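Local atomic coordinates of Pgp2 (Campylobacter jejuni subsp. jejuni, PDB entry 6XJ6), a protein that determines the helical cell shape as an LD-carboxypeptidase that probably trims peptidoglycan, and binds peptidoglycan through a pocket on its accessory NTF2 domain. Residues Asn17-Tyr22 with Lys165-Lys170; Leu31-Asp36 with Met159-Glu164; Lys56-Gly61 with Ile137-Asn142. One frame throughout, in Å; residues are numbered along the deposited sequence.

The three contacts are nested along the chain: contact 3 lies inside the loop closed by contact 2, and contact 2 inside that closed by contact 1. Contacts 1 and 2 have centres 15 Å apart and are joined by a salt bridge, Arg167 NH1 to Glu161 OE2 at 2.7 Å. Contacts 2 and 3 have centres 13 Å apart and meet through Thr32 CG2 and Ile58 CD1, 3.6 Å apart. Contact 3 lies nearest the predicted catalytic residues: the side chain of Ala138 is about 4 Å from that of His119, and the side chain of Ile137 about 5 Å from that of Cys136. Contact 1 lies away from this site.

Contact 1: Asn17-Tyr22 with Lys165-Lys170; sequences NISLGY and KIRAKK
Asn17 makes an Asx turn just ahead of a type I beta turn. Its CG is anti to the backbone N (chi1 -177°), and OD1 takes two bonds from Ser19: the backbone N at 3.0 Å and OG at 2.7 Å on a lone pair. The beta turn runs from Ile18 to Gly21, where Gly21 N donates to Ile18 O. Ile18 O also sits 3.2 Å from Ala168 CB. Ile18 CD1 lies 3.5 Å from Lys170 N, at the start of helix 170-188. Ser19 carries the main bond: Ala168 N donates to Ser19 O at 2.8 Å, from above the carbonyl plane. A water donates to Ser19 OG at 2.8 Å and accepts from Arg167 NE. Leu20 runs beside Arg167, with CD2 over one face of the guanidinium and 3.8 Å from NE. Arg167 NH1 donates to Ile166 O at 2.8 Å and is salt-bridged to Glu161. After Gly21 the chain enters strand 22-23, which pairs with strand 232-240 in the antiparallel sheet of the NTF2-like part. The contact joins the loop after helix 6-13 to the linker into helix 170-188. Held by a charge, a carbonyl and a water, the Arg167 guanidinium is probably well fixed.

Contact 2: Leu31-Asp36 with Met159-Glu164; sequences LTNKTD and MTEEKE
Strands 27-33 and 156-161 pair in parallel in the middle of the five-stranded mixed sheet, between strands 38-45 and 77-80, and their ends form the tight part. Thr32 N donates to Met159 O at 2.9 Å, and Glu161 N to Thr32 O at 2.8 Å. Lys34 N continues the ladder to Glu161 O. Leu31 CD1 lies alongside Met159 CG at 3.7 Å. Asn33 ND2 spends both protons across the contact, on Glu161 OE1 at 2.9 Å and on Lys163 O at 3.0 Å. Both acceptors lie in or near the Asn33 amide plane, but the carboxylate stands at 89° to it, so ND2 meets OE1 from above the carboxylate. Lys34 bends at chi3 (64°) to form a salt bridge, NZ to the syn lone pair of Glu162 OE2 at 2.8 Å. Gly64 N donates to Glu162 OE1, and Leu62 O and Thr74 O also bind Lys34 NZ. Thr35 OG1 donates to Glu162 O at 2.7 Å. On the looser, exposed side, two waters lie between the Asp36 carboxylate and Lys163 O, with more acceptors around them than protons to give. Glu161, also paired with Arg167, is probably kept ionised, as is Lys34 by its acceptors.

Contact 3: Lys56-Gly61 with Ile137-Asn142; sequences KEIITG and IALFNN
The strand that follows the predicted nucleophile Cys136 in the L,D-transpeptidase (YkuD) catalytic domain is flanked here by the loop after strand 48-56. A single antiparallel bridge joins the two, with Ile59 and Ala138 as the hydrogen-bonded pair. Ala138 N donates to Ile59 O at 2.9 Å. The bond is straight at the hydrogen (174°) and lies nearly along the C=O axis. The return bond, Ile59 N to Ala138 O, is weak at 3.5 Å. The Ile137 CA-H also points at Ile59 O, so this carbonyl meets both an N-H and a C-H. Ile58 does most of the apolar work. Its CG1 sits in the crowded position between the backbone N and the carbonyl carbon (chi1 74°). From there the chain extends (chi2 -176°) and lays CD1 against Ile137 CG2 at 4.1 Å. The other branch, CG2, meets Leu139 CD2 at 3.8 Å. Ile58 runs side by side with both partners and touches one with each branch. Next in sequence, Ile59 sets its CB 4.3 Å from Ala138 CB. At the outer end, Phe140 CZ comes 4.3 Å from Glu57 O, and the ring also meets Tyr121. Thr60 OG1 donates to Gly61 O at 2.9 Å on a lone pair and has Lys37 NZ as a further partner. Strand 137-138 is bonded to strand 117-119, with Ile137 and Leu139 reaching His119 through the backbone. The loop 56-61 therefore runs along the other edge of this short strand. Ile58 and Ile137 both rest on Leu39 of strand 38-45 and Thr32 of strand 27-33, Leu139 packs on Phe53 and Gln55 of strand 48-56, and the chain then enters helix 141-151.

Contact 1: Asn17-Tyr22 with Lys165-Lys170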
loop_
_atom_site.group_PDB
_atom_site.type_symbol
_atom_site.label_atom_id
_atom_site.label_comp_id
_atom_site.label_asym_id
_atom_site.label_seq_id
_atom_site.Cartn_x
_atom_site.Cartn_y
_atom_site.Cartn_z
ATOM N N ASN A 17 -17.023 6.312 -4.753
ATOM C CA ASN A 17 -16.263 6.773 -3.597
ATOM C C ASN A 17 -14.906 6.086 -3.647
ATOM O O ASN A 17 -14.770 4.919 -3.270
ATOM C CB ASN A 17 -16.998 6.447 -2.304
ATOM C CG ASN A 17 -16.281 6.979 -1.085
ATOM O OD1 ASN A 17 -15.093 7.305 -1.145
ATOM N ND2 ASN A 17 -16.989 7.054 0.032
ATOM N N ILE A 18 -13.905 6.811 -4.137
ATOM C CA ILE A 18 -12.548 6.299 -4.251
ATOM C C ILE A 18 -11.641 6.869 -3.161
ATOM O O ILE A 18 -10.417 6.761 -3.251
ATOM C CB ILE A 18 -11.970 6.511 -5.659
ATOM C CG1 ILE A 18 -12.148 7.957 -6.152
ATOM C CG2 ILE A 18 -12.641 5.557 -6.634
ATOM C CD1 ILE A 18 -11.410 9.023 -5.368
ATOM N N SER A 19 -12.228 7.448 -2.112
ATOM C CA SER A 19 -11.443 8.170 -1.111
ATOM C C SER A 19 -10.454 7.269 -0.378
ATOM O O SER A 19 -9.421 7.753 0.103
ATOM C CB SER A 19 -12.382 8.860 -0.118
ATOM O OG SER A 19 -13.158 7.919 0.603
ATOM N N LEU A 20 -10.756 5.976 -0.246
ATOM C CA LEU A 20 -9.823 5.025 0.348
ATOM C C LEU A 20 -9.136 4.162 -0.699
ATOM O O LEU A 20 -8.508 3.154 -0.346
ATOM C CB LEU A 20 -10.529 4.148 1.379
ATOM C CG LEU A 20 -11.154 4.907 2.548
ATOM C CD1 LEU A 20 -11.852 3.944 3.496
ATOM C CD2 LEU A 20 -10.119 5.750 3.292
ATOM N N GLY A 21 -9.223 4.549 -1.961
ATOM C CA GLY A 21 -8.642 3.810 -3.063
ATOM C C GLY A 21 -9.688 3.401 -4.086
ATOM O O GLY A 21 -10.894 3.451 -3.851
ATOM N N TYR A 22 -9.176 2.973 -5.236
ATOM C CA TYR A 22 -9.968 2.475 -6.355
ATOM C C TYR A 22 -9.509 1.044 -6.597
ATOM O O TYR A 22 -8.333 0.814 -6.904
ATOM C CB TYR A 22 -9.702 3.363 -7.570
ATOM C CG TYR A 22 -10.471 3.080 -8.844
ATOM C CD1 TYR A 22 -11.839 2.855 -8.838
ATOM C CD2 TYR A 22 -9.818 3.098 -10.070
ATOM C CE1 TYR A 22 -12.527 2.626 -10.019
ATOM C CE2 TYR A 22 -10.495 2.873 -11.253
ATOM C CZ TYR A 22 -11.848 2.638 -11.223
ATOM O OH TYR A 22 -12.522 2.410 -12.406
ATOM N N LYS A 165 -5.804 13.527 7.894
ATOM C CA LYS A 165 -6.700 12.637 7.173
ATOM C C LYS A 165 -6.259 12.598 5.716
ATOM O O LYS A 165 -6.225 13.637 5.045
ATOM C CB LYS A 165 -8.115 13.196 7.305
ATOM C CG LYS A 165 -9.207 12.456 6.567
ATOM C CD LYS A 165 -10.551 13.123 6.883
ATOM C CE LYS A 165 -11.694 12.562 6.064
ATOM N NZ LYS A 165 -12.981 13.234 6.411
ATOM N N ILE A 166 -5.907 11.409 5.240
ATOM C CA ILE A 166 -5.352 11.212 3.908
ATOM C C ILE A 166 -6.407 10.501 3.079
ATOM O O ILE A 166 -6.831 9.392 3.421
ATOM C CB ILE A 166 -4.045 10.405 3.962
ATOM C CG1 ILE A 166 -3.045 11.090 4.903
ATOM C CG2 ILE A 166 -3.454 10.231 2.576
ATOM C CD1 ILE A 166 -2.803 12.550 4.614
ATOM N N ARG A 167 -6.861 11.149 2.009
ATOM C CA ARG A 167 -7.839 10.538 1.127
ATOM C C ARG A 167 -7.417 10.696 -0.322
ATOM O O ARG A 167 -6.862 11.728 -0.718
ATOM C CB ARG A 167 -9.218 11.149 1.327
ATOM C CG ARG A 167 -9.773 10.966 2.733
ATOM C CD ARG A 167 -10.059 9.504 3.069
ATOM N NE ARG A 167 -10.692 9.395 4.381
ATOM C CZ ARG A 167 -10.035 9.287 5.534
ATOM N NH1 ARG A 167 -8.709 9.242 5.559
ATOM N NH2 ARG A 167 -10.710 9.213 6.674
ATOM N N ALA A 168 -7.683 9.654 -1.103
ATOM C CA ALA A 168 -7.432 9.706 -2.531
ATOM C C ALA A 168 -8.378 10.693 -3.198
ATOM O O ALA A 168 -9.491 10.953 -2.721
ATOM C CB ALA A 168 -7.616 8.324 -3.147
ATOM N N LYS A 169 -7.922 11.247 -4.317
ATOM C CA LYS A 169 -8.698 12.189 -5.107
ATOM C C LYS A 169 -8.904 11.611 -6.499
ATOM O O LYS A 169 -8.005 10.983 -7.061
ATOM C CB LYS A 169 -7.990 13.552 -5.193
ATOM C CG LYS A 169 -7.670 14.171 -3.830
ATOM C CD LYS A 169 -8.930 14.446 -3.014
ATOM C CE LYS A 169 -8.620 14.626 -1.535
ATOM N NZ LYS A 169 -9.868 14.720 -0.724
ATOM N N LYS A 170 -10.101 11.825 -7.047
ATOM C CA LYS A 170 -10.449 11.230 -8.332
ATOM C C LYS A 170 -9.484 11.670 -9.428
ATOM O O LYS A 170 -9.048 10.852 -10.247
ATOM C CB LYS A 170 -11.895 11.592 -8.676
ATOM C CG LYS A 170 -12.373 11.137 -10.033
ATOM C CD LYS A 170 -13.838 11.533 -10.236
ATOM C CE LYS A 170 -14.363 11.219 -11.644
ATOM N NZ LYS A 170 -15.715 11.800 -11.857
HETATM O O HOH W 1 -13.455 8.544 3.266
#

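Contact 2: Leu31-Asp36 with Met159-Glu164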
loop_
_atom_site.group_PDB
_atom_site.type_symbol
_atom_site.label_atom_id
_atom_site.label_comp_id
_atom_site.label_asym_id
_atom_site.label_seq_id
_atom_site.Cartn_x
_atom_site.Cartn_y
_atom_site.Cartn_z
ATOM N N LEU A 31 -8.555 1.255 8.594
ATOM C CA LEU A 31 -8.050 2.619 8.656
ATOM C C LEU A 31 -7.825 2.985 10.116
ATOM O O LEU A 31 -8.777 3.013 10.905
ATOM C CB LEU A 31 -9.041 3.588 8.005
ATOM C CG LEU A 31 -8.699 5.083 8.042
ATOM C CD1 LEU A 31 -7.431 5.352 7.242
ATOM C CD2 LEU A 31 -9.867 5.942 7.539
ATOM N N THR A 32 -6.570 3.260 10.470
ATOM C CA THR A 32 -6.197 3.679 11.813
ATOM C C THR A 32 -5.589 5.072 11.752
ATOM O O THR A 32 -4.765 5.359 10.878
ATOM C CB THR A 32 -5.156 2.710 12.410
ATOM O OG1 THR A 32 -5.687 1.384 12.441
ATOM C CG2 THR A 32 -4.776 3.109 13.827
ATOM N N ASN A 33 -5.978 5.927 12.695
ATOM C CA ASN A 33 -5.362 7.239 12.859
ATOM C C ASN A 33 -4.667 7.281 14.213
ATOM O O ASN A 33 -5.319 7.148 15.256
ATOM C CB ASN A 33 -6.403 8.354 12.749
ATOM C CG ASN A 33 -5.775 9.737 12.766
ATOM O OD1 ASN A 33 -5.285 10.198 13.798
ATOM N ND2 ASN A 33 -5.774 10.398 11.618
ATOM N N LYS A 34 -3.341 7.456 14.199
ATOM C CA LYS A 34 -2.569 7.388 15.438
ATOM C C LYS A 34 -2.820 8.566 16.371
ATOM O O LYS A 34 -2.561 8.441 17.571
ATOM C CB LYS A 34 -1.078 7.312 15.128
ATOM C CG LYS A 34 -0.630 5.981 14.547
ATOM C CD LYS A 34 0.765 6.079 13.953
ATOM C CE LYS A 34 1.820 6.406 15.010
ATOM N NZ LYS A 34 3.182 6.541 14.426
ATOM N N THR A 35 -3.282 9.708 15.854
ATOM C CA THR A 35 -3.607 10.838 16.721
ATOM C C THR A 35 -5.002 10.683 17.312
ATOM O O THR A 35 -5.207 10.905 18.511
ATOM C CB THR A 35 -3.505 12.159 15.945
ATOM O OG1 THR A 35 -2.160 12.368 15.497
ATOM C CG2 THR A 35 -3.915 13.335 16.819
ATOM N N ASP A 36 -5.977 10.307 16.477
ATOM C CA ASP A 36 -7.355 10.186 16.937
ATOM C C ASP A 36 -7.566 8.950 17.799
ATOM O O ASP A 36 -8.548 8.885 18.546
ATOM C CB ASP A 36 -8.299 10.114 15.735
ATOM C CG ASP A 36 -8.236 11.351 14.863
ATOM O OD1 ASP A 36 -7.838 12.423 15.367
ATOM O OD2 ASP A 36 -8.602 11.250 13.670
ATOM N N MET A 159 -4.363 0.801 6.344
ATOM C CA MET A 159 -4.038 2.181 6.029
ATOM C C MET A 159 -3.899 2.895 7.363
ATOM O O MET A 159 -4.871 3.017 8.110
ATOM C CB MET A 159 -5.151 2.784 5.174
ATOM C CG MET A 159 -4.946 4.229 4.809
ATOM S SD MET A 159 -6.222 4.767 3.661
ATOM C CE MET A 159 -5.951 6.532 3.684
ATOM N N THR A 160 -2.682 3.325 7.688
ATOM C CA THR A 160 -2.400 3.940 8.975
ATOM C C THR A 160 -1.911 5.364 8.774
ATOM O O THR A 160 -0.891 5.591 8.112
ATOM C CB THR A 160 -1.398 3.113 9.765
ATOM O OG1 THR A 160 -1.942 1.796 9.914
ATOM C CG2 THR A 160 -1.155 3.726 11.134
ATOM N N GLU A 161 -2.656 6.304 9.340
ATOM C CA GLU A 161 -2.360 7.726 9.321
ATOM C C GLU A 161 -1.680 8.137 10.618
ATOM O O GLU A 161 -1.939 7.575 11.686
ATOM C CB GLU A 161 -3.658 8.534 9.220
ATOM C CG GLU A 161 -4.479 8.238 8.005
ATOM C CD GLU A 161 -5.836 8.905 8.027
ATOM O OE1 GLU A 161 -6.410 9.121 9.118
ATOM O OE2 GLU A 161 -6.350 9.204 6.929
ATOM N N GLU A 162 -0.837 9.163 10.526
ATOM C CA GLU A 162 -0.239 9.737 11.725
ATOM C C GLU A 162 -1.186 10.734 12.377
ATOM O O GLU A 162 -1.532 10.606 13.555
ATOM C CB GLU A 162 1.073 10.432 11.365
ATOM C CG GLU A 162 1.797 11.068 12.529
ATOM C CD GLU A 162 2.542 10.077 13.389
ATOM O OE1 GLU A 162 3.105 10.523 14.409
ATOM O OE2 GLU A 162 2.555 8.881 13.046
ATOM N N LYS A 163 -1.592 11.758 11.628
ATOM C CA LYS A 163 -2.452 12.805 12.159
ATOM C C LYS A 163 -3.428 13.259 11.089
ATOM O O LYS A 163 -4.645 13.163 11.270
ATOM C CB LYS A 163 -1.620 13.997 12.638
ATOM C CG LYS A 163 -2.434 15.145 13.196
ATOM C CD LYS A 163 -1.544 16.332 13.517
ATOM C CE LYS A 163 -2.337 17.481 14.112
ATOM N NZ LYS A 163 -2.803 17.173 15.493
ATOM N N GLU A 164 -2.902 13.740 9.967
ATOM C CA GLU A 164 -3.752 14.259 8.906
ATOM C C GLU A 164 -4.588 13.155 8.274
ATOM O O GLU A 164 -4.161 12.004 8.139
ATOM C CB GLU A 164 -2.911 14.949 7.831
ATOM C CG GLU A 164 -2.085 16.106 8.358
ATOM C CD GLU A 164 -2.928 17.172 9.033
ATOM O OE1 GLU A 164 -4.015 17.495 8.506
ATOM O OE2 GLU A 164 -2.509 17.679 10.097
HETATM O O HOH W 2 -4.604 0.550 10.099
HETATM O O HOH W 3 -5.734 13.938 13.823
HETATM O O HOH W 4 -7.871 13.473 11.509
#

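Contact 3: Lys56-Gly61 with Ile137-Asn142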
loop_
_atom_site.group_PDB
_atom_site.type_symbol
_atom_site.label_atom_id
_atom_site.label_comp_id
_atom_site.label_asym_id
_atom_site.label_seq_id
_atom_site.Cartn_x
_atom_site.Cartn_y
_atom_site.Cartn_z
ATOM N N LYS A 56 -13.023 3.343 19.176
ATOM C CA LYS A 56 -12.329 4.544 19.605
ATOM C C LYS A 56 -11.459 4.219 20.818
ATOM O O LYS A 56 -11.575 3.157 21.435
ATOM C CB LYS A 56 -13.340 5.661 19.897
ATOM C CG LYS A 56 -14.256 5.955 18.690
ATOM C CD LYS A 56 -15.220 7.118 18.915
ATOM C CE LYS A 56 -16.070 7.355 17.671
ATOM N NZ LYS A 56 -17.141 8.375 17.871
ATOM N N GLU A 57 -10.552 5.143 21.135
ATOM C CA GLU A 57 -9.650 4.996 22.281
ATOM C C GLU A 57 -8.792 3.730 22.178
ATOM O O GLU A 57 -8.547 3.036 23.169
ATOM C CB GLU A 57 -10.412 5.079 23.609
ATOM C CG GLU A 57 -11.165 6.404 23.773
ATOM C CD GLU A 57 -11.948 6.506 25.073
ATOM O OE1 GLU A 57 -11.748 5.661 25.968
ATOM O OE2 GLU A 57 -12.771 7.439 25.194
ATOM N N ILE A 58 -8.326 3.428 20.969
ATOM C CA ILE A 58 -7.410 2.311 20.756
ATOM C C ILE A 58 -6.049 2.657 21.345
ATOM O O ILE A 58 -5.773 3.819 21.665
ATOM C CB ILE A 58 -7.264 1.970 19.258
ATOM C CG1 ILE A 58 -6.414 3.039 18.554
ATOM C CG2 ILE A 58 -8.633 1.811 18.613
ATOM C CD1 ILE A 58 -6.272 2.858 17.054
ATOM N N ILE A 59 -5.181 1.657 21.460
ATOM C CA ILE A 59 -3.780 1.859 21.817
ATOM C C ILE A 59 -2.925 1.508 20.606
ATOM O O ILE A 59 -2.942 0.364 20.130
ATOM C CB ILE A 59 -3.372 1.025 23.042
ATOM C CG1 ILE A 59 -4.227 1.392 24.259
ATOM C CG2 ILE A 59 -1.892 1.225 23.360
ATOM C CD1 ILE A 59 -4.120 2.847 24.688
ATOM N N THR A 60 -2.182 2.490 20.111
ATOM C CA THR A 60 -1.130 2.267 19.129
ATOM C C THR A 60 0.233 2.401 19.797
ATOM O O THR A 60 0.355 2.731 20.983
ATOM C CB THR A 60 -1.228 3.266 17.971
ATOM O OG1 THR A 60 -0.840 4.573 18.416
ATOM C CG2 THR A 60 -2.643 3.335 17.436
ATOM N N GLY A 61 1.265 2.144 19.005
ATOM C CA GLY A 61 2.612 2.459 19.400
ATOM C C GLY A 61 2.865 3.951 19.308
ATOM O O GLY A 61 1.962 4.770 19.127
ATOM N N ILE A 137 -1.111 -2.486 17.208
ATOM C CA ILE A 137 -2.377 -1.813 17.468
ATOM C C ILE A 137 -3.229 -2.774 18.280
ATOM O O ILE A 137 -3.468 -3.908 17.850
ATOM C CB ILE A 137 -3.081 -1.431 16.160
ATOM C CG1 ILE A 137 -2.200 -0.463 15.373
ATOM C CG2 ILE A 137 -4.454 -0.819 16.449
ATOM C CD1 ILE A 137 -2.598 -0.326 13.918
ATOM N N ALA A 138 -3.675 -2.331 19.455
ATOM C CA ALA A 138 -4.442 -3.166 20.367
ATOM C C ALA A 138 -5.899 -2.724 20.387
ATOM O O ALA A 138 -6.197 -1.539 20.580
ATOM C CB ALA A 138 -3.862 -3.096 21.780
ATOM N N LEU A 139 -6.793 -3.686 20.194
ATOM C CA LEU A 139 -8.228 -3.501 20.330
ATOM C C LEU A 139 -8.721 -4.277 21.541
ATOM O O LEU A 139 -8.154 -5.309 21.902
ATOM C CB LEU A 139 -8.940 -4.044 19.091
ATOM C CG LEU A 139 -8.568 -3.371 17.778
ATOM C CD1 LEU A 139 -9.264 -4.063 16.615
ATOM C CD2 LEU A 139 -8.946 -1.900 17.819
ATOM N N PHE A 140 -9.788 -3.782 22.167
ATOM C CA PHE A 140 -10.326 -4.470 23.332
ATOM C C PHE A 140 -10.742 -5.888 22.956
ATOM O O PHE A 140 -11.286 -6.131 21.874
ATOM C CB PHE A 140 -11.509 -3.685 23.905
ATOM C CG PHE A 140 -11.115 -2.372 24.519
ATOM C CD1 PHE A 140 -10.133 -2.324 25.495
ATOM C CD2 PHE A 140 -11.716 -1.192 24.125
ATOM C CE1 PHE A 140 -9.761 -1.125 26.068
ATOM C CE2 PHE A 140 -11.344 0.012 24.695
ATOM C CZ PHE A 140 -10.368 0.045 25.666
ATOM N N ASN A 141 -10.468 -6.836 23.856
ATOM C CA ASN A 141 -10.732 -8.236 23.545
ATOM C C ASN A 141 -12.198 -8.469 23.202
ATOM O O ASN A 141 -12.507 -9.294 22.335
ATOM C CB ASN A 141 -10.297 -9.126 24.709
ATOM C CG ASN A 141 -8.798 -9.161 24.861
ATOM O OD1 ASN A 141 -8.071 -8.832 23.924
ATOM N ND2 ASN A 141 -8.325 -9.542 26.043
ATOM N N ASN A 142 -13.104 -7.732 23.849
ATOM C CA ASN A 142 -14.536 -7.880 23.619
ATOM C C ASN A 142 -14.986 -7.315 22.278
ATOM O O ASN A 142 -16.165 -7.461 21.934
ATOM C CB ASN A 142 -15.318 -7.197 24.743
ATOM C CG ASN A 142 -14.997 -5.717 24.867
ATOM O OD1 ASN A 142 -14.394 -5.122 23.975
ATOM N ND2 ASN A 142 -15.403 -5.117 25.979
#